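Protein-disulfide isomerase (Novosphingobium aromaticivorans, PDB 3GMF) probably catalyses the formation or rearrangement of disulfide bonds in other proteins, using a thioredoxin-like fold that carries a large helical insertion. Local coordinates at residues A180-H183 and S187-P190; L17-F22 and P190-R195; D64-L69 and F124-F129; F80-A85 and A131-D136; R56-D61 and D158-Q163. All coordinates share one frame; numbering follows the deposited sequence. Where two conformers were deposited one is given.

Contact 1. Residues A180-H183 and S187-P190; sequences AGTH and SLRP
Thr182 and Ser187 meet where the loop after strand 177-178 turns into helix 185-196, their CA atoms 5.3 Å apart. The threonine side chain can be followed outward from CB, which approaches Ser187 OG only loosely. There it divides into an apolar and a polar branch. The methyl CG2, anti to the backbone N, reaches the helix: it lies 3.6 Å from Ser187 OG and then meets the start of Leu188, 3.7 Å from its CA, with Leu188 CB close behind. The hydroxyl OG1 turns back to its own loop and donates to Ala180 O at 2.8 Å, from above the carbonyl plane rather than within it; it is also bonded to Gln191 NE2, one turn further along the helix. A threonine suits this buried place because one branch packs on the helix while the other secures the loop. Gly181, in that loop, has phi near +60°, a conformation easily taken without a side chain.

On the helix side, the main partner of Ser187 OG is Asp184 OD1; the hydrogen bond from His183 N is weak, 3.4 Å long and bent to 125° at the hydrogen. A serine suits the spot because its small hydroxyl side chain can lie against the loop backbone and still bond to it. A water bridges the two sides, accepting from His183 N at 2.9 Å and donating in longer bonds to Gly181 O and Ser187 OG. Below these polar atoms, Thr182 and Leu188 both rest on Phe172, so the loop and the first turns of helix 185-196 close over strand 171-174.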
# COMPACT_ATOMS: atom_id res chain seq x y z
N ALA A 180 -7.30 16.69 -7.68
CA ALA A 180 -6.17 17.49 -8.15
C ALA A 180 -5.38 18.13 -7.00
O ALA A 180 -5.96 18.53 -5.99
CB ALA A 180 -6.65 18.59 -9.11
N GLY A 181 -4.05 18.18 -7.15
CA GLY A 181 -3.15 18.86 -6.21
C GLY A 181 -3.16 18.37 -4.77
O GLY A 181 -2.70 19.06 -3.87
N THR A 182 -3.65 17.14 -4.57
CA THR A 182 -3.90 16.63 -3.23
C THR A 182 -3.07 15.37 -3.04
O THR A 182 -3.45 14.28 -3.50
CB THR A 182 -5.41 16.33 -3.05
OG1 THR A 182 -6.17 17.50 -3.38
CG2 THR A 182 -5.71 15.86 -1.61
N HIS A 183 -1.91 15.54 -2.40
CA HIS A 183 -0.98 14.42 -2.19
C HIS A 183 -0.40 14.31 -0.78
O HIS A 183 0.65 13.70 -0.58
CB HIS A 183 0.12 14.43 -3.26
CG HIS A 183 -0.43 14.51 -4.65
ND1 HIS A 183 -1.00 13.43 -5.29
CD2 HIS A 183 -0.55 15.56 -5.49
CE1 HIS A 183 -1.41 13.81 -6.48
NE2 HIS A 183 -1.16 15.10 -6.63
N SER A 187 -3.36 18.80 2.58
CA SER A 187 -4.27 19.10 1.47
C SER A 187 -5.56 18.25 1.46
O SER A 187 -6.62 18.71 1.00
CB SER A 187 -3.53 19.01 0.12
OG SER A 187 -2.98 17.73 -0.09
N LEU A 188 -5.47 17.02 1.93
CA LEU A 188 -6.61 16.14 1.95
C LEU A 188 -7.65 16.50 3.01
O LEU A 188 -8.85 16.55 2.71
CB LEU A 188 -6.16 14.69 2.12
CG LEU A 188 -7.32 13.67 2.14
CD1 LEU A 188 -8.15 13.63 0.83
CD2 LEU A 188 -6.77 12.30 2.48
N ARG A 189 -7.19 16.71 4.24
CA ARG A 189 -8.11 16.86 5.39
C ARG A 189 -9.22 17.92 5.20
O ARG A 189 -10.39 17.60 5.48
CB ARG A 189 -7.34 17.07 6.70
CG ARG A 189 -8.26 17.24 7.91
CD ARG A 189 -7.49 17.31 9.19
NE ARG A 189 -6.88 18.62 9.37
CZ ARG A 189 -6.25 19.00 10.48
NH1 ARG A 189 -6.16 18.17 11.51
NH2 ARG A 189 -5.72 20.21 10.56
N PRO A 190 -8.89 19.13 4.69
CA PRO A 190 -9.99 20.10 4.52
C PRO A 190 -11.07 19.63 3.54
O PRO A 190 -12.25 19.95 3.71
CB PRO A 190 -9.29 21.37 4.01
CG PRO A 190 -7.84 21.20 4.41
CD PRO A 190 -7.60 19.73 4.27
O HOH W 1 -0.32 17.89 -1.99

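Contact 2. Residues L17-F22 and P190-R195; sequences LRLVEF and PQILAR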
# COMPACT_ATOMS: atom_id res chain seq x y z
N LEU A 17 -19.50 8.83 2.51
CA LEU A 17 -18.20 9.32 2.03
C LEU A 17 -17.26 8.14 1.83
O LEU A 17 -16.87 7.46 2.78
CB LEU A 17 -17.58 10.38 2.97
CG LEU A 17 -16.46 11.29 2.40
CD1 LEU A 17 -16.12 12.40 3.38
CD2 LEU A 17 -15.17 10.56 2.05
N ARG A 18 -16.87 7.93 0.58
CA ARG A 18 -15.90 6.89 0.28
C ARG A 18 -14.60 7.54 -0.18
O ARG A 18 -14.56 8.16 -1.25
CB ARG A 18 -16.45 5.98 -0.82
CG ARG A 18 -15.52 4.86 -1.28
CD ARG A 18 -15.32 3.79 -0.21
NE ARG A 18 -16.54 3.01 0.01
CZ ARG A 18 -16.87 1.89 -0.64
NH1 ARG A 18 -16.07 1.39 -1.58
NH2 ARG A 18 -17.99 1.25 -0.33
N LEU A 19 -13.56 7.40 0.65
CA LEU A 19 -12.23 7.93 0.34
C LEU A 19 -11.42 6.78 -0.25
O LEU A 19 -11.19 5.77 0.42
CB LEU A 19 -11.54 8.42 1.62
CG LEU A 19 -10.06 8.84 1.46
CD1 LEU A 19 -9.90 10.04 0.48
CD2 LEU A 19 -9.41 9.12 2.80
N VAL A 20 -10.96 6.95 -1.49
CA VAL A 20 -10.05 5.98 -2.11
C VAL A 20 -8.64 6.54 -2.04
O VAL A 20 -8.43 7.69 -2.41
CB VAL A 20 -10.40 5.76 -3.58
CG1 VAL A 20 -9.35 4.87 -4.25
CG2 VAL A 20 -11.79 5.12 -3.68
N GLU A 21 -7.69 5.71 -1.60
CA GLU A 21 -6.27 6.12 -1.45
C GLU A 21 -5.47 5.23 -2.37
O GLU A 21 -5.59 4.01 -2.28
CB GLU A 21 -5.78 5.86 -0.01
CG GLU A 21 -6.59 6.55 1.11
CD GLU A 21 -5.97 6.33 2.50
OE1 GLU A 21 -5.14 5.42 2.66
OE2 GLU A 21 -6.32 7.08 3.43
N PHE A 22 -4.70 5.83 -3.29
CA PHE A 22 -3.77 5.09 -4.15
C PHE A 22 -2.42 5.29 -3.51
O PHE A 22 -1.91 6.42 -3.48
CB PHE A 22 -3.75 5.65 -5.57
CG PHE A 22 -5.08 5.57 -6.28
CD1 PHE A 22 -5.43 4.43 -7.01
CD2 PHE A 22 -5.96 6.64 -6.25
CE1 PHE A 22 -6.66 4.37 -7.69
CE2 PHE A 22 -7.17 6.58 -6.94
CZ PHE A 22 -7.53 5.43 -7.64
N PRO A 190 -8.89 19.13 4.69
CA PRO A 190 -9.99 20.10 4.52
C PRO A 190 -11.07 19.63 3.54
O PRO A 190 -12.25 19.95 3.71
CB PRO A 190 -9.29 21.37 4.01
CG PRO A 190 -7.84 21.20 4.41
CD PRO A 190 -7.60 19.73 4.27
N GLN A 191 -10.68 18.87 2.52
CA GLN A 191 -11.64 18.32 1.58
C GLN A 191 -12.52 17.24 2.19
O GLN A 191 -13.72 17.17 1.88
CB GLN A 191 -10.95 17.83 0.30
CG GLN A 191 -10.11 18.95 -0.30
CD GLN A 191 -9.42 18.55 -1.59
OE1 GLN A 191 -10.05 18.45 -2.65
NE2 GLN A 191 -8.10 18.35 -1.50
N ILE A 192 -11.95 16.44 3.10
CA ILE A 192 -12.74 15.45 3.84
C ILE A 192 -13.72 16.14 4.80
O ILE A 192 -14.92 15.84 4.79
CB ILE A 192 -11.85 14.46 4.60
CG1 ILE A 192 -11.13 13.56 3.59
CG2 ILE A 192 -12.66 13.63 5.64
CD1 ILE A 192 -10.19 12.59 4.19
N LEU A 193 -13.22 17.08 5.59
CA LEU A 193 -14.08 17.80 6.56
C LEU A 193 -15.19 18.60 5.87
O LEU A 193 -16.31 18.65 6.38
CB LEU A 193 -13.23 18.68 7.48
CG LEU A 193 -12.20 17.93 8.36
CD1 LEU A 193 -11.43 18.90 9.27
CD2 LEU A 193 -12.81 16.78 9.20
N ALA A 194 -14.91 19.20 4.72
CA ALA A 194 -15.93 19.94 3.95
C ALA A 194 -17.11 19.05 3.56
O ALA A 194 -18.27 19.48 3.63
CB ALA A 194 -15.33 20.57 2.70
N ARG A 195 -16.79 17.83 3.14
CA ARG A 195 -17.78 16.81 2.75
C ARG A 195 -18.54 16.28 3.97
O ARG A 195 -19.76 16.09 3.93
CB ARG A 195 -17.06 15.64 2.07
CG ARG A 195 -17.65 15.09 0.77
CD ARG A 195 -19.17 15.04 0.73
NE ARG A 195 -19.64 13.73 0.26
CZ ARG A 195 -19.98 12.73 1.07
NH1 ARG A 195 -20.40 11.59 0.55
NH2 ARG A 195 -19.92 12.87 2.39
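Strand residues Leu17 and Leu19 face Ile192 and Arg195 of a helix that runs almost antiparallel to the strand, with the two short axes 10.3 Å apart at closest and 165° between their directions. This is the C-terminal helix of a thioredoxin fold lying on a central strand of the sheet, beside helix 28-46, whose Leu41 and Met45 also touch Ile192. Every second strand residue points to this helical layer, and at this spacing the branched ends of leucine and isoleucine meet midway.

Leu17 does most of the work, sliding past Arg195 in the opposite direction. Its CD1 comes to 3.6 Å from Arg195 CB and to 3.9 Å from Ile192 O, with the Ile192 CG2 methyl a little farther off. Its CG sits 3.8 Å above one face of the guanidinium, displaced from the centre of the group, and its CB is 3.5 Å from Arg195 NH2. In the conformer described, the arginine chain bends at chi2 and chi3, folding its flat end back over the leucine, while NH1 makes a salt bridge with Asp175. Replacing Leu17 by an alanine would probably open a gap beside Ile192 and Arg195 CB and thin the apolar cover on the guanidinium, leaving Asp175 to hold it.

Leu19 and Ile192 cross at about a right angle. The isoleucine's longer branch carries the touch, placing CD1 3.8 Å from Leu19 CD2.

Contact 3. Residues D64-L69 and F124-F129; sequences DMTVAL and FRFYDF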
# COMPACT_ATOMS: atom_id res chain seq x y z
N ASP A 64 8.12 -2.55 -3.94
CA ASP A 64 6.68 -2.31 -3.67
C ASP A 64 5.85 -3.58 -3.90
O ASP A 64 5.07 -3.99 -3.03
CB ASP A 64 6.21 -1.20 -4.62
CG ASP A 64 4.94 -0.50 -4.15
OD1 ASP A 64 4.35 -0.86 -3.10
OD2 ASP A 64 4.52 0.44 -4.87
N MET A 65 6.04 -4.21 -5.07
CA MET A 65 5.33 -5.46 -5.41
C MET A 65 5.56 -6.53 -4.35
O MET A 65 4.63 -7.22 -3.96
CB MET A 65 5.75 -6.00 -6.79
CG MET A 65 4.92 -7.24 -7.20
SD MET A 65 3.09 -7.05 -7.33
CE MET A 65 3.05 -6.44 -9.02
N THR A 66 6.82 -6.67 -3.91
CA THR A 66 7.17 -7.69 -2.91
C THR A 66 6.42 -7.44 -1.59
O THR A 66 5.84 -8.36 -1.02
CB THR A 66 8.70 -7.73 -2.68
OG1 THR A 66 9.37 -7.96 -3.93
CG2 THR A 66 9.10 -8.84 -1.66
N VAL A 67 6.42 -6.19 -1.13
CA VAL A 67 5.65 -5.83 0.07
C VAL A 67 4.13 -6.07 -0.12
O VAL A 67 3.46 -6.63 0.77
CB VAL A 67 5.91 -4.39 0.48
CG1 VAL A 67 5.09 -4.07 1.70
CG2 VAL A 67 7.39 -4.23 0.79
N ALA A 68 3.61 -5.69 -1.29
CA ALA A 68 2.19 -5.86 -1.58
C ALA A 68 1.78 -7.33 -1.68
O ALA A 68 0.67 -7.68 -1.30
CB ALA A 68 1.80 -5.09 -2.85
N LEU A 69 2.69 -8.20 -2.12
CA LEU A 69 2.39 -9.63 -2.07
C LEU A 69 2.16 -10.07 -0.63
O LEU A 69 1.18 -10.77 -0.35
CB LEU A 69 3.47 -10.48 -2.74
CG LEU A 69 3.48 -10.36 -4.27
CD1 LEU A 69 4.86 -10.80 -4.78
CD2 LEU A 69 2.30 -11.13 -4.92
N PHE A 124 16.13 -6.86 1.53
CA PHE A 124 15.36 -5.98 2.40
C PHE A 124 15.00 -6.62 3.74
O PHE A 124 14.33 -6.01 4.57
CB PHE A 124 14.13 -5.43 1.67
CG PHE A 124 14.47 -4.37 0.65
CD1 PHE A 124 14.39 -3.02 1.00
CD2 PHE A 124 14.90 -4.72 -0.63
CE1 PHE A 124 14.71 -2.01 0.08
CE2 PHE A 124 15.24 -3.74 -1.55
CZ PHE A 124 15.14 -2.38 -1.20
N ARG A 125 15.50 -7.85 3.93
CA ARG A 125 15.35 -8.57 5.20
C ARG A 125 13.89 -8.78 5.62
O ARG A 125 13.53 -8.61 6.79
CB ARG A 125 16.17 -7.90 6.31
CG ARG A 125 17.68 -8.05 6.16
CD ARG A 125 18.44 -7.16 7.15
NE ARG A 125 17.82 -7.14 8.49
CZ ARG A 125 18.03 -8.04 9.45
NH1 ARG A 125 18.84 -9.07 9.26
NH2 ARG A 125 17.40 -7.91 10.62
N PHE A 126 13.06 -9.14 4.65
CA PHE A 126 11.63 -9.31 4.91
C PHE A 126 11.31 -10.61 5.68
O PHE A 126 10.28 -10.71 6.35
CB PHE A 126 10.85 -9.24 3.58
CG PHE A 126 10.76 -7.84 3.02
CD1 PHE A 126 10.86 -6.72 3.84
CD2 PHE A 126 10.51 -7.65 1.65
CE1 PHE A 126 10.74 -5.41 3.32
CE2 PHE A 126 10.39 -6.37 1.12
CZ PHE A 126 10.51 -5.24 1.96
N TYR A 127 12.19 -11.60 5.58
CA TYR A 127 12.05 -12.83 6.36
C TYR A 127 12.09 -12.52 7.85
O TYR A 127 11.18 -12.93 8.57
CB TYR A 127 13.11 -13.86 5.95
CG TYR A 127 13.07 -14.21 4.48
CD1 TYR A 127 12.12 -15.11 3.98
CD2 TYR A 127 13.96 -13.62 3.58
CE1 TYR A 127 12.06 -15.41 2.62
CE2 TYR A 127 13.91 -13.93 2.21
CZ TYR A 127 12.96 -14.83 1.74
OH TYR A 127 12.92 -15.13 0.40
N ASP A 128 13.09 -11.75 8.29
CA ASP A 128 13.20 -11.29 9.68
C ASP A 128 12.06 -10.34 10.11
O ASP A 128 11.49 -10.51 11.19
CB ASP A 128 14.56 -10.62 9.95
CG ASP A 128 15.72 -11.63 10.00
OD1 ASP A 128 15.48 -12.85 9.89
OD2 ASP A 128 16.88 -11.19 10.14
N PHE A 129 11.73 -9.37 9.25
CA PHE A 129 10.62 -8.45 9.49
C PHE A 129 9.29 -9.19 9.75
O PHE A 129 8.55 -8.86 10.68
CB PHE A 129 10.46 -7.48 8.29
CG PHE A 129 9.51 -6.33 8.54
CD1 PHE A 129 9.97 -5.14 9.09
CD2 PHE A 129 8.16 -6.43 8.21
CE1 PHE A 129 9.10 -4.07 9.32
CE2 PHE A 129 7.29 -5.38 8.44
CZ PHE A 129 7.76 -4.19 8.99
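The apolar part of this contact is the ring of Phe126 pressed against Thr66 and Val67 on helix 62-73. The threonine methyl CG2 comes in at the ring edge, near its plane, 3.8 Å from Phe126 CD2. Val67 CG2 approaches obliquely and more closely, 3.5 Å from Phe126 CZ, with the valine side chain athwart the phenylalanine. CG of Phe126 lies anti to its carbonyl carbon (chi1 -73°), which swings the ring out to helix 62-73. Phe124 CB covers one ring face from 3.6 Å above the plane. An alanine in place of Phe126 would probably leave both methyls facing a gap and Phe124 without the ring it covers.

The polar interactions stay within each side. Thr66 OG1 bonds to Pro62 O of its own helix, so a threonine can be buried here with its hydroxyl satisfied and its methyl left for the ring. Arg125 ends the preceding helix in a Schellman motif, with phi of 58°, and is also the N-cap residue of the next. Its NH1 forms a 3.0 Å salt bridge with Asp128 OD2 across the first turn.

The packing lies in what is probably the helical insertion, as in DsbA-like proteins. There Thr66 also touches Thr117 and Ile120 of helix 113-123 and Leu144 of helix 137-144, so helix 62-73 is packed among several helices of the insertion.

Contact 4. Residues F80-A85 and A131-D136; sequences FTLHTA and AARGMD
The turn that closes helix 126-131 sends the side chain of Arg133 slantwise past helix 76-88, against Leu82 and Ala85. The touching atoms are CD and the inner guanidinium nitrogen NE. The arginine chain is extended from CG to NE, so CD passes Leu82 CD1 at 4.1 Å and NE comes as near to Ala85 CB, both of them loose approaches. Leu82 turns its CG anti to the backbone N (chi1 -160°), which carries the leucine's end nearer the turn than its CB bond alone would suggest. Ala85 points at the arginine and offers only its methyl, so the chain passes without obstruction by a longer side chain.

The turn itself is a Schellman motif: Met135 N bonds back to Met130 O, and Gly134 N to Ala131 O at 3.2 Å. Gly134 is the C-prime residue, with phi of 93°, where a CB would collide with the carbonyl oxygen of Arg133. Arg133 adds a bond from NH1 to Phe129 O and a cation-pi contact with the Phe129 ring, which hold its charged end over the helix it has just left. Two residues beyond the glycine, Asp136 caps the start of helix 137-144, its OD1 also bonded to Ser138 OG and Thr139 OG1.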
# COMPACT_ATOMS: atom_id res chain seq x y z
N PHE A 80 -4.97 -4.47 7.39
CA PHE A 80 -4.78 -3.08 7.79
C PHE A 80 -3.68 -2.88 8.81
O PHE A 80 -2.94 -1.90 8.72
CB PHE A 80 -6.10 -2.41 8.20
CG PHE A 80 -6.90 -1.92 7.03
CD1 PHE A 80 -6.60 -0.68 6.46
CD2 PHE A 80 -7.91 -2.69 6.48
CE1 PHE A 80 -7.31 -0.22 5.36
CE2 PHE A 80 -8.64 -2.23 5.36
CZ PHE A 80 -8.33 -0.99 4.81
N THR A 81 -3.55 -3.82 9.76
CA THR A 81 -2.44 -3.75 10.72
C THR A 81 -1.09 -3.91 10.03
O THR A 81 -0.16 -3.18 10.31
CB THR A 81 -2.57 -4.77 11.89
OG1 THR A 81 -3.05 -6.03 11.40
CG2 THR A 81 -3.51 -4.23 12.94
N LEU A 82 -1.02 -4.84 9.09
CA LEU A 82 0.22 -5.11 8.37
C LEU A 82 0.60 -3.99 7.39
O LEU A 82 1.77 -3.57 7.34
CB LEU A 82 0.10 -6.45 7.65
CG LEU A 82 1.42 -7.12 7.24
CD1 LEU A 82 2.46 -7.10 8.38
CD2 LEU A 82 1.12 -8.53 6.78
N HIS A 83 -0.37 -3.53 6.62
CA HIS A 83 -0.23 -2.37 5.72
C HIS A 83 0.27 -1.15 6.49
O HIS A 83 1.24 -0.51 6.08
CB HIS A 83 -1.57 -2.08 5.03
CG HIS A 83 -1.59 -0.81 4.24
ND1 HIS A 83 -1.14 -0.73 2.94
CD2 HIS A 83 -2.03 0.43 4.56
CE1 HIS A 83 -1.29 0.52 2.50
NE2 HIS A 83 -1.84 1.24 3.47
N THR A 84 -0.36 -0.85 7.63
CA THR A 84 0.04 0.30 8.46
C THR A 84 1.47 0.12 8.99
O THR A 84 2.24 1.09 9.00
CB THR A 84 -0.99 0.57 9.61
OG1 THR A 84 -2.20 1.09 9.03
CG2 THR A 84 -0.47 1.57 10.62
N ALA A 85 1.81 -1.11 9.40
CA ALA A 85 3.15 -1.42 9.91
C ALA A 85 4.25 -1.16 8.86
O ALA A 85 5.23 -0.47 9.15
CB ALA A 85 3.23 -2.87 10.42
N ALA A 131 8.93 -12.56 10.41
CA ALA A 131 9.11 -13.53 11.50
C ALA A 131 8.80 -12.87 12.84
O ALA A 131 8.18 -13.48 13.71
CB ALA A 131 10.52 -14.09 11.50
N ALA A 132 9.22 -11.61 12.97
CA ALA A 132 8.92 -10.81 14.16
C ALA A 132 7.42 -10.47 14.28
O ALA A 132 6.99 -9.90 15.29
CB ALA A 132 9.77 -9.54 14.16
N ARG A 133 6.64 -10.84 13.26
CA ARG A 133 5.20 -10.62 13.23
C ARG A 133 4.42 -11.92 12.98
O ARG A 133 3.28 -11.90 12.51
CB ARG A 133 4.85 -9.58 12.17
CG ARG A 133 5.25 -8.18 12.58
CD ARG A 133 5.27 -7.21 11.42
NE ARG A 133 5.52 -5.86 11.91
CZ ARG A 133 6.73 -5.36 12.14
NH1 ARG A 133 7.83 -6.08 11.91
NH2 ARG A 133 6.84 -4.12 12.61
N GLY A 134 5.05 -13.05 13.30
CA GLY A 134 4.37 -14.33 13.32
C GLY A 134 4.40 -15.17 12.06
O GLY A 134 4.05 -16.35 12.10
N MET A 135 4.80 -14.57 10.94
CA MET A 135 4.87 -15.27 9.66
C MET A 135 6.23 -15.95 9.48
O MET A 135 7.25 -15.27 9.36
CB MET A 135 4.59 -14.30 8.49
CG MET A 135 4.50 -14.97 7.11
SD MET A 135 4.14 -13.86 5.71
CE MET A 135 2.38 -13.57 5.90
N ASP A 136 6.24 -17.28 9.44
CA ASP A 136 7.49 -18.04 9.28
C ASP A 136 7.98 -18.01 7.83
O ASP A 136 7.31 -17.45 6.96
CB ASP A 136 7.35 -19.48 9.82
CG ASP A 136 6.19 -20.25 9.21
OD1 ASP A 136 6.00 -20.22 7.97
OD2 ASP A 136 5.46 -20.92 9.97

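Contact 5. Residues R56-D61 and D158-Q163; sequences RNFVRD and DEAINQ
Phe58, just past the end of strand 51-57, comes closest to helix 147-164 at Ala160, with 7.5 Å between their CA atoms. So near an approach suits a small residue on the helix: Ala160 CB slots against the edge of the Phe58 ring, in its plane, 3.7 Å from CD1. One residue on, Ile161 brings CG1 obliquely to the same ring, 3.7 Å from Phe58 CE1, with the two side chains roughly perpendicular. The phenylalanine reaches them because its CG stands anti to the backbone N (chi1 -174°), carrying the ring toward the helix.

Next to this apolar patch, a long salt bridge joins Arg56 NH1 to Glu159 OE1 at 3.7 Å. The guanidinium and carboxylate planes are turned 59° from one another. In the conformer described, the arginine is extended from CG to NE, its guanidinium end lying against Val20 and Phe22, and its NE forms a salt bridge with Glu54; the link to Glu159 is therefore probably the lesser hold on this charge. Thr157 OG1, on the same helix, accepts a hydrogen bond from Val59 N.

Helix 147-164 thus packs on the sheet face away from helix 185-196, as one of the helices flanking the sheet in the thioredoxin fold. The Phe58 ring lies near, without touching, a CxxC pair, Cys27 and Cys30, at a helix start, consistent with the redox site of this family.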
# COMPACT_ATOMS: atom_id res chain seq x y z
N ARG A 56 -6.03 1.28 -2.03
CA ARG A 56 -5.60 0.57 -3.22
C ARG A 56 -4.08 0.55 -3.30
O ARG A 56 -3.40 1.58 -3.13
CB ARG A 56 -6.22 1.13 -4.49
CG ARG A 56 -7.74 1.06 -4.53
CD ARG A 56 -8.22 1.73 -5.78
NE ARG A 56 -9.68 1.83 -5.82
CZ ARG A 56 -10.36 2.22 -6.89
NH1 ARG A 56 -9.73 2.53 -8.02
NH2 ARG A 56 -11.68 2.30 -6.83
N ASN A 57 -3.56 -0.65 -3.52
CA ASN A 57 -2.12 -0.82 -3.69
C ASN A 57 -1.73 -0.40 -5.09
O ASN A 57 -1.96 -1.11 -6.07
CB ASN A 57 -1.70 -2.27 -3.42
CG ASN A 57 -2.03 -2.71 -2.02
OD1 ASN A 57 -2.83 -3.62 -1.81
ND2 ASN A 57 -1.41 -2.08 -1.05
N PHE A 58 -1.14 0.78 -5.17
CA PHE A 58 -0.67 1.30 -6.44
C PHE A 58 0.80 0.89 -6.52
O PHE A 58 1.67 1.55 -5.94
CB PHE A 58 -0.81 2.82 -6.46
CG PHE A 58 -0.48 3.43 -7.79
CD1 PHE A 58 -1.39 3.40 -8.83
CD2 PHE A 58 0.77 4.04 -7.99
CE1 PHE A 58 -1.08 3.96 -10.06
CE2 PHE A 58 1.09 4.62 -9.22
CZ PHE A 58 0.17 4.59 -10.25
N VAL A 59 1.07 -0.19 -7.26
CA VAL A 59 2.40 -0.81 -7.20
C VAL A 59 3.33 -0.20 -8.23
O VAL A 59 3.07 -0.30 -9.43
CB VAL A 59 2.28 -2.33 -7.43
CG1 VAL A 59 3.68 -2.95 -7.46
CG2 VAL A 59 1.41 -2.99 -6.33
N ARG A 60 4.42 0.43 -7.78
CA ARG A 60 5.26 1.27 -8.66
C ARG A 60 6.54 0.60 -9.15
O ARG A 60 7.15 1.07 -10.14
CB ARG A 60 5.66 2.58 -7.95
CG ARG A 60 4.46 3.46 -7.49
CD ARG A 60 4.96 4.77 -6.92
NE ARG A 60 5.94 4.52 -5.85
CZ ARG A 60 6.96 5.31 -5.56
NH1 ARG A 60 7.14 6.42 -6.27
NH2 ARG A 60 7.81 4.97 -4.59
N ASP A 61 6.97 -0.43 -8.42
CA ASP A 61 8.31 -1.04 -8.61
C ASP A 61 8.30 -2.45 -7.95
O ASP A 61 7.37 -2.79 -7.23
CB ASP A 61 9.43 -0.11 -8.06
CG ASP A 61 9.33 0.12 -6.56
OD1 ASP A 61 9.46 -0.88 -5.83
OD2 ASP A 61 9.10 1.27 -6.13
N ASP A 158 -2.60 -1.02 -13.18
CA ASP A 158 -2.80 -0.56 -14.56
C ASP A 158 -4.17 0.15 -14.68
O ASP A 158 -4.27 1.14 -15.42
CB ASP A 158 -2.72 -1.72 -15.55
CG ASP A 158 -1.29 -2.25 -15.76
OD1 ASP A 158 -0.30 -1.59 -15.33
OD2 ASP A 158 -1.18 -3.33 -16.37
N GLU A 159 -5.18 -0.35 -13.97
CA GLU A 159 -6.54 0.28 -13.95
C GLU A 159 -6.48 1.71 -13.43
O GLU A 159 -7.10 2.62 -13.99
CB GLU A 159 -7.54 -0.54 -13.12
CG GLU A 159 -9.04 -0.11 -13.27
CD GLU A 159 -9.52 0.98 -12.30
OE1 GLU A 159 -8.78 1.39 -11.39
OE2 GLU A 159 -10.68 1.43 -12.45
N ALA A 160 -5.73 1.90 -12.34
CA ALA A 160 -5.50 3.24 -11.78
C ALA A 160 -4.80 4.18 -12.77
O ALA A 160 -5.21 5.34 -12.94
CB ALA A 160 -4.69 3.13 -10.49
N ILE A 161 -3.75 3.68 -13.42
CA ILE A 161 -2.99 4.45 -14.39
C ILE A 161 -3.88 4.79 -15.59
O ILE A 161 -3.96 5.95 -16.00
CB ILE A 161 -1.73 3.66 -14.85
CG1 ILE A 161 -0.73 3.57 -13.69
CG2 ILE A 161 -1.10 4.30 -16.09
CD1 ILE A 161 0.50 2.72 -14.05
N ASN A 162 -4.60 3.80 -16.10
CA ASN A 162 -5.40 3.99 -17.32
C ASN A 162 -6.68 4.81 -17.12
O ASN A 162 -6.92 5.77 -17.86
CB ASN A 162 -5.78 2.65 -17.94
CG ASN A 162 -6.57 2.84 -19.23
OD1 ASN A 162 -6.16 3.59 -20.11
ND2 ASN A 162 -7.70 2.19 -19.32
N GLN A 163 -7.49 4.44 -16.14
CA GLN A 163 -8.76 5.15 -15.90
C GLN A 163 -8.60 6.50 -15.21
O GLN A 163 -9.34 7.44 -15.51
CB GLN A 163 -9.77 4.29 -15.14
CG GLN A 163 -10.15 3.03 -15.88
CD GLN A 163 -11.46 2.42 -15.45
OE1 GLN A 163 -12.39 3.11 -15.04
NE2 GLN A 163 -11.55 1.10 -15.56

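From the N terminus, strand 17-23 opens contact 2, which closes only at helix 185-196 near the C terminus and encloses contacts 3, 4 and 5. Strand 51-57, its neighbour in the sheet, opens contact 5, closed by helix 147-164. Inside that loop lie contacts 3 and 4, which cross: helices 62-73 and 76-88 come first, then their partners 124-129 and 131-136 in the same order, interlocking the helical insertion. Contact 1 is a short local closure after contact 5, sharing Pro190 with contact 2. Contacts 2 and 5 join the sheet to helices on its two faces and touch through Phe22 and Ala160; contacts 3 and 5 meet at Asp64 and Val59, where insertion joins sheet.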